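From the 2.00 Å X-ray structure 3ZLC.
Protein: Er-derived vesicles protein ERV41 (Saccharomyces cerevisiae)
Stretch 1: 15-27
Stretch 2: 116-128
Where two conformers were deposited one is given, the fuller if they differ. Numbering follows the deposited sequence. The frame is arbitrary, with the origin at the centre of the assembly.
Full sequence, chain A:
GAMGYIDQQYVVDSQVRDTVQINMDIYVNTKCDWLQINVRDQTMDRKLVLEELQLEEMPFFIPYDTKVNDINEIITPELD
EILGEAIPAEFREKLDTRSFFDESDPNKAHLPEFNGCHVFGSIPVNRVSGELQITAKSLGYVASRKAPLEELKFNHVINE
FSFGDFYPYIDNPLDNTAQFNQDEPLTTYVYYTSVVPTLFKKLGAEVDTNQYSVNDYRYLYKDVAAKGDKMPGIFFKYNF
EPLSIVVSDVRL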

# COMPACT_ATOMS: atom_id res chain seq x y z
N GLN A 15 6.64 26.55 -2.81
CA GLN A 15 5.22 26.21 -2.87
C GLN A 15 4.98 24.77 -2.43
O GLN A 15 4.53 23.95 -3.23
CB GLN A 15 4.66 26.42 -4.28
CG GLN A 15 5.02 27.75 -4.90
CD GLN A 15 3.80 28.50 -5.41
OE1 GLN A 15 3.23 28.15 -6.45
NE2 GLN A 15 3.38 29.52 -4.67
N VAL A 16 5.29 24.47 -1.18
CA VAL A 16 5.02 23.14 -0.64
C VAL A 16 3.55 23.01 -0.26
O VAL A 16 3.06 23.76 0.60
CB VAL A 16 5.90 22.81 0.59
CG1 VAL A 16 5.55 21.43 1.15
CG2 VAL A 16 7.38 22.86 0.23
N ARG A 17 2.83 22.08 -0.88
CA ARG A 17 1.42 21.87 -0.56
C ARG A 17 1.30 21.32 0.85
O ARG A 17 2.16 20.55 1.29
CB ARG A 17 0.77 20.91 -1.55
CG ARG A 17 0.63 21.45 -2.96
CD ARG A 17 -0.02 20.43 -3.89
NE ARG A 17 0.37 20.62 -5.28
CZ ARG A 17 -0.46 20.99 -6.25
NH1 ARG A 17 -1.74 21.19 -5.99
NH2 ARG A 17 -0.02 21.15 -7.49
N ASP A 18 0.23 21.71 1.55
CA ASP A 18 0.02 21.28 2.93
C ASP A 18 -0.45 19.84 3.03
O ASP A 18 -0.15 19.13 4.00
CB ASP A 18 -1.01 22.19 3.63
CG ASP A 18 -0.53 23.63 3.73
OD1 ASP A 18 0.70 23.84 3.81
OD2 ASP A 18 -1.39 24.54 3.73
N THR A 19 -1.21 19.40 2.02
CA THR A 19 -1.79 18.06 2.04
C THR A 19 -1.49 17.31 0.74
O THR A 19 -1.12 17.92 -0.27
CB THR A 19 -3.32 18.09 2.24
OG1 THR A 19 -3.92 18.77 1.13
CG2 THR A 19 -3.68 18.83 3.53
N VAL A 20 -1.68 15.99 0.78
CA VAL A 20 -1.54 15.14 -0.40
C VAL A 20 -2.50 13.97 -0.26
O VAL A 20 -2.78 13.53 0.86
CB VAL A 20 -0.09 14.64 -0.57
CG1 VAL A 20 0.30 13.71 0.59
CG2 VAL A 20 0.10 13.95 -1.93
N GLN A 21 -3.05 13.48 -1.37
CA GLN A 21 -3.87 12.26 -1.34
C GLN A 21 -2.99 11.02 -1.45
O GLN A 21 -2.12 10.95 -2.31
CB GLN A 21 -4.86 12.23 -2.52
CG GLN A 21 -5.83 13.39 -2.53
CD GLN A 21 -6.93 13.21 -1.50
OE1 GLN A 21 -7.30 14.14 -0.79
NE2 GLN A 21 -7.46 12.01 -1.43
N ILE A 22 -3.22 10.04 -0.57
CA ILE A 22 -2.61 8.73 -0.75
C ILE A 22 -3.64 7.82 -1.39
O ILE A 22 -4.74 7.63 -0.85
CB ILE A 22 -2.12 8.12 0.58
CG1 ILE A 22 -1.04 9.01 1.20
CG2 ILE A 22 -1.55 6.73 0.34
CD1 ILE A 22 -0.44 8.46 2.51
N ASN A 23 -3.31 7.28 -2.56
CA ASN A 23 -4.25 6.44 -3.30
C ASN A 23 -3.82 4.99 -3.16
O ASN A 23 -2.66 4.66 -3.39
CB ASN A 23 -4.27 6.81 -4.79
CG ASN A 23 -4.28 8.30 -5.02
OD1 ASN A 23 -5.24 9.00 -4.64
ND2 ASN A 23 -3.22 8.82 -5.65
N MET A 24 -4.76 4.13 -2.79
CA MET A 24 -4.43 2.75 -2.46
C MET A 24 -5.45 1.76 -3.03
O MET A 24 -6.65 2.02 -3.01
CB MET A 24 -4.36 2.60 -0.94
CG MET A 24 -3.48 1.48 -0.46
SD MET A 24 -3.53 1.22 1.33
CE MET A 24 -5.00 2.15 1.75
N ASP A 25 -4.97 0.63 -3.52
CA ASP A 25 -5.86 -0.44 -3.95
C ASP A 25 -5.04 -1.67 -3.65
O ASP A 25 -4.02 -1.92 -4.29
CB ASP A 25 -6.18 -0.33 -5.44
CG ASP A 25 -7.23 -1.35 -5.88
OD1 ASP A 25 -7.03 -2.56 -5.60
OD2 ASP A 25 -8.26 -0.95 -6.44
N ILE A 26 -5.44 -2.40 -2.61
CA ILE A 26 -4.65 -3.52 -2.08
C ILE A 26 -5.57 -4.71 -1.79
O ILE A 26 -6.73 -4.50 -1.42
CB ILE A 26 -3.92 -3.06 -0.79
CG1 ILE A 26 -2.97 -1.90 -1.12
CG2 ILE A 26 -3.13 -4.20 -0.14
CD1 ILE A 26 -2.19 -1.39 0.05
N TYR A 27 -5.07 -5.94 -1.94
CA TYR A 27 -5.80 -7.12 -1.49
C TYR A 27 -5.02 -7.60 -0.28
O TYR A 27 -3.80 -7.68 -0.33
CB TYR A 27 -5.78 -8.25 -2.54
CG TYR A 27 -6.40 -7.92 -3.89
CD1 TYR A 27 -7.39 -6.95 -4.03
CD2 TYR A 27 -5.98 -8.59 -5.03
CE1 TYR A 27 -7.96 -6.67 -5.28
CE2 TYR A 27 -6.54 -8.32 -6.28
CZ TYR A 27 -7.52 -7.35 -6.40
OH TYR A 27 -8.07 -7.09 -7.64
N GLY A 116 -9.98 -12.89 2.42
CA GLY A 116 -9.43 -11.71 1.78
C GLY A 116 -10.24 -10.44 1.94
O GLY A 116 -11.45 -10.48 2.18
N CYS A 117 -9.56 -9.30 1.83
CA CYS A 117 -10.21 -7.99 1.85
C CYS A 117 -9.61 -7.11 0.76
O CYS A 117 -8.38 -7.01 0.64
CB CYS A 117 -10.01 -7.30 3.19
SG CYS A 117 -10.99 -5.77 3.37
N HIS A 118 -10.48 -6.51 -0.03
CA HIS A 118 -10.10 -5.53 -1.04
C HIS A 118 -10.21 -4.15 -0.41
O HIS A 118 -11.32 -3.68 -0.12
CB HIS A 118 -11.04 -5.64 -2.24
CG HIS A 118 -10.70 -4.73 -3.37
ND1 HIS A 118 -11.58 -4.46 -4.41
CD2 HIS A 118 -9.57 -4.04 -3.66
CE1 HIS A 118 -11.02 -3.63 -5.26
NE2 HIS A 118 -9.80 -3.36 -4.84
N VAL A 119 -9.07 -3.51 -0.18
CA VAL A 119 -9.03 -2.21 0.48
C VAL A 119 -8.69 -1.14 -0.56
O VAL A 119 -7.65 -1.20 -1.20
CB VAL A 119 -7.97 -2.19 1.58
CG1 VAL A 119 -7.91 -0.81 2.23
CG2 VAL A 119 -8.27 -3.28 2.63
N PHE A 120 -9.57 -0.16 -0.75
CA PHE A 120 -9.30 0.82 -1.80
C PHE A 120 -9.94 2.19 -1.56
O PHE A 120 -11.02 2.30 -0.97
CB PHE A 120 -9.72 0.25 -3.17
CG PHE A 120 -11.18 -0.07 -3.28
CD1 PHE A 120 -11.70 -1.23 -2.73
CD2 PHE A 120 -12.04 0.79 -3.95
CE1 PHE A 120 -13.06 -1.54 -2.84
CE2 PHE A 120 -13.38 0.50 -4.06
CZ PHE A 120 -13.90 -0.67 -3.51
N GLY A 121 -9.23 3.22 -2.01
CA GLY A 121 -9.74 4.58 -1.90
C GLY A 121 -8.60 5.58 -1.89
O GLY A 121 -7.46 5.23 -2.19
N SER A 122 -8.92 6.82 -1.57
CA SER A 122 -7.92 7.88 -1.52
C SER A 122 -8.02 8.62 -0.20
O SER A 122 -9.10 9.02 0.22
CB SER A 122 -8.12 8.84 -2.70
OG SER A 122 -7.70 8.22 -3.90
N ILE A 123 -6.88 8.76 0.48
CA ILE A 123 -6.87 9.38 1.81
C ILE A 123 -6.07 10.68 1.81
O ILE A 123 -4.87 10.66 1.53
CB ILE A 123 -6.21 8.45 2.85
CG1 ILE A 123 -6.83 7.05 2.81
CG2 ILE A 123 -6.34 9.05 4.26
CD1 ILE A 123 -6.10 6.02 3.67
N PRO A 124 -6.71 11.81 2.15
CA PRO A 124 -5.97 13.06 2.30
C PRO A 124 -5.17 13.05 3.60
O PRO A 124 -5.72 12.83 4.67
CB PRO A 124 -7.07 14.13 2.37
CG PRO A 124 -8.25 13.43 2.92
CD PRO A 124 -8.15 11.99 2.42
N VAL A 125 -3.86 13.26 3.50
CA VAL A 125 -3.04 13.33 4.70
C VAL A 125 -2.22 14.61 4.67
O VAL A 125 -2.04 15.23 3.61
CB VAL A 125 -2.10 12.09 4.83
CG1 VAL A 125 -2.90 10.80 4.87
CG2 VAL A 125 -1.09 12.05 3.66
N ASN A 126 -1.75 15.05 5.83
CA ASN A 126 -0.84 16.19 5.84
C ASN A 126 0.41 15.76 5.10
O ASN A 126 0.84 14.61 5.23
CB ASN A 126 -0.50 16.59 7.28
CG ASN A 126 -1.70 17.09 8.05
OD1 ASN A 126 -2.49 17.88 7.54
ND2 ASN A 126 -1.86 16.62 9.28
N ARG A 127 0.98 16.67 4.31
CA ARG A 127 2.18 16.35 3.53
C ARG A 127 3.40 16.52 4.43
O ARG A 127 4.22 17.44 4.25
CB ARG A 127 2.27 17.24 2.28
CG ARG A 127 3.27 16.76 1.21
CD ARG A 127 3.38 17.72 0.00
NE ARG A 127 4.51 17.32 -0.84
CZ ARG A 127 4.41 16.51 -1.89
NH1 ARG A 127 3.23 16.02 -2.27
NH2 ARG A 127 5.51 16.19 -2.58
N VAL A 128 3.50 15.64 5.43
CA VAL A 128 4.64 15.60 6.35
C VAL A 128 5.00 14.14 6.57
O VAL A 128 4.26 13.25 6.15
CB VAL A 128 4.32 16.27 7.72
CG1 VAL A 128 4.07 17.76 7.57
CG2 VAL A 128 3.12 15.59 8.38
O HOH W 1 0.64 17.38 -2.37

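Two neighbouring antiparallel β-strands, one from Thr19 through Tyr27 and the other running to Asn126, are zipped together by a regular backbone ladder, with a buried apolar face on one side of the sheet and a polar, partly exposed face on the other. The ladder runs through the pairs Val20-Val125, Ile22-Ile123, Met24-Gly121 and Ile26-Val119, each closed by two hydrogen bonds; the tightest joins Ile22 N to Ile123 O at 2.7 Å. Beyond Val20-Val125, Arg127 N donates to Asp18 O at 2.7 Å, almost linearly, extending the zipper past that end of both strands.

Those same hydrogen-bonded pairs supply the apolar face. Val125 CG2 packs 3.8 Å from both Val20 CG1 and Ile22 CD1, so one branched side chain serves two neighbours. Farther along, the long, flexible Met24 reaches across, its CE lying 4.2 Å from Val119 CG1 and 4.5 Å from Ile123 CD1. Its partner Gly121 has no side chain, and its backbone angles (155/-169) would jam a CB against the preceding carbonyl; the conformation itself calls for glycine.

The alternate pairs carry the polar face. Ser122 OG donates to Asn23 OD1 at 2.7 Å, a short bond between directly paired residues. One pair is diagonal: His118 NE2 donates to Asp25 OD1 at 3.0 Å and, weakly, to Asp25 OD2 at 3.3 Å. The His118 ring is used twice, since the edge of Tyr27 meets its face, Tyr27 CE1 lying 3.5 Å from His118 CD2. Pro124 fits a non-hydrogen-bonded position, where its missing N-H costs no bond to the partner strand, and Gln21 OE1 sits 3.2 Å from Pro124 CB.

Arg127, more covered than any other residue here, finishes the contact: its extended chain brings CD to 3.3 Å from Arg17 O, while a water bridges Arg127 NH1 (2.9 Å from the water O) and Thr19 O (2.8 Å from it).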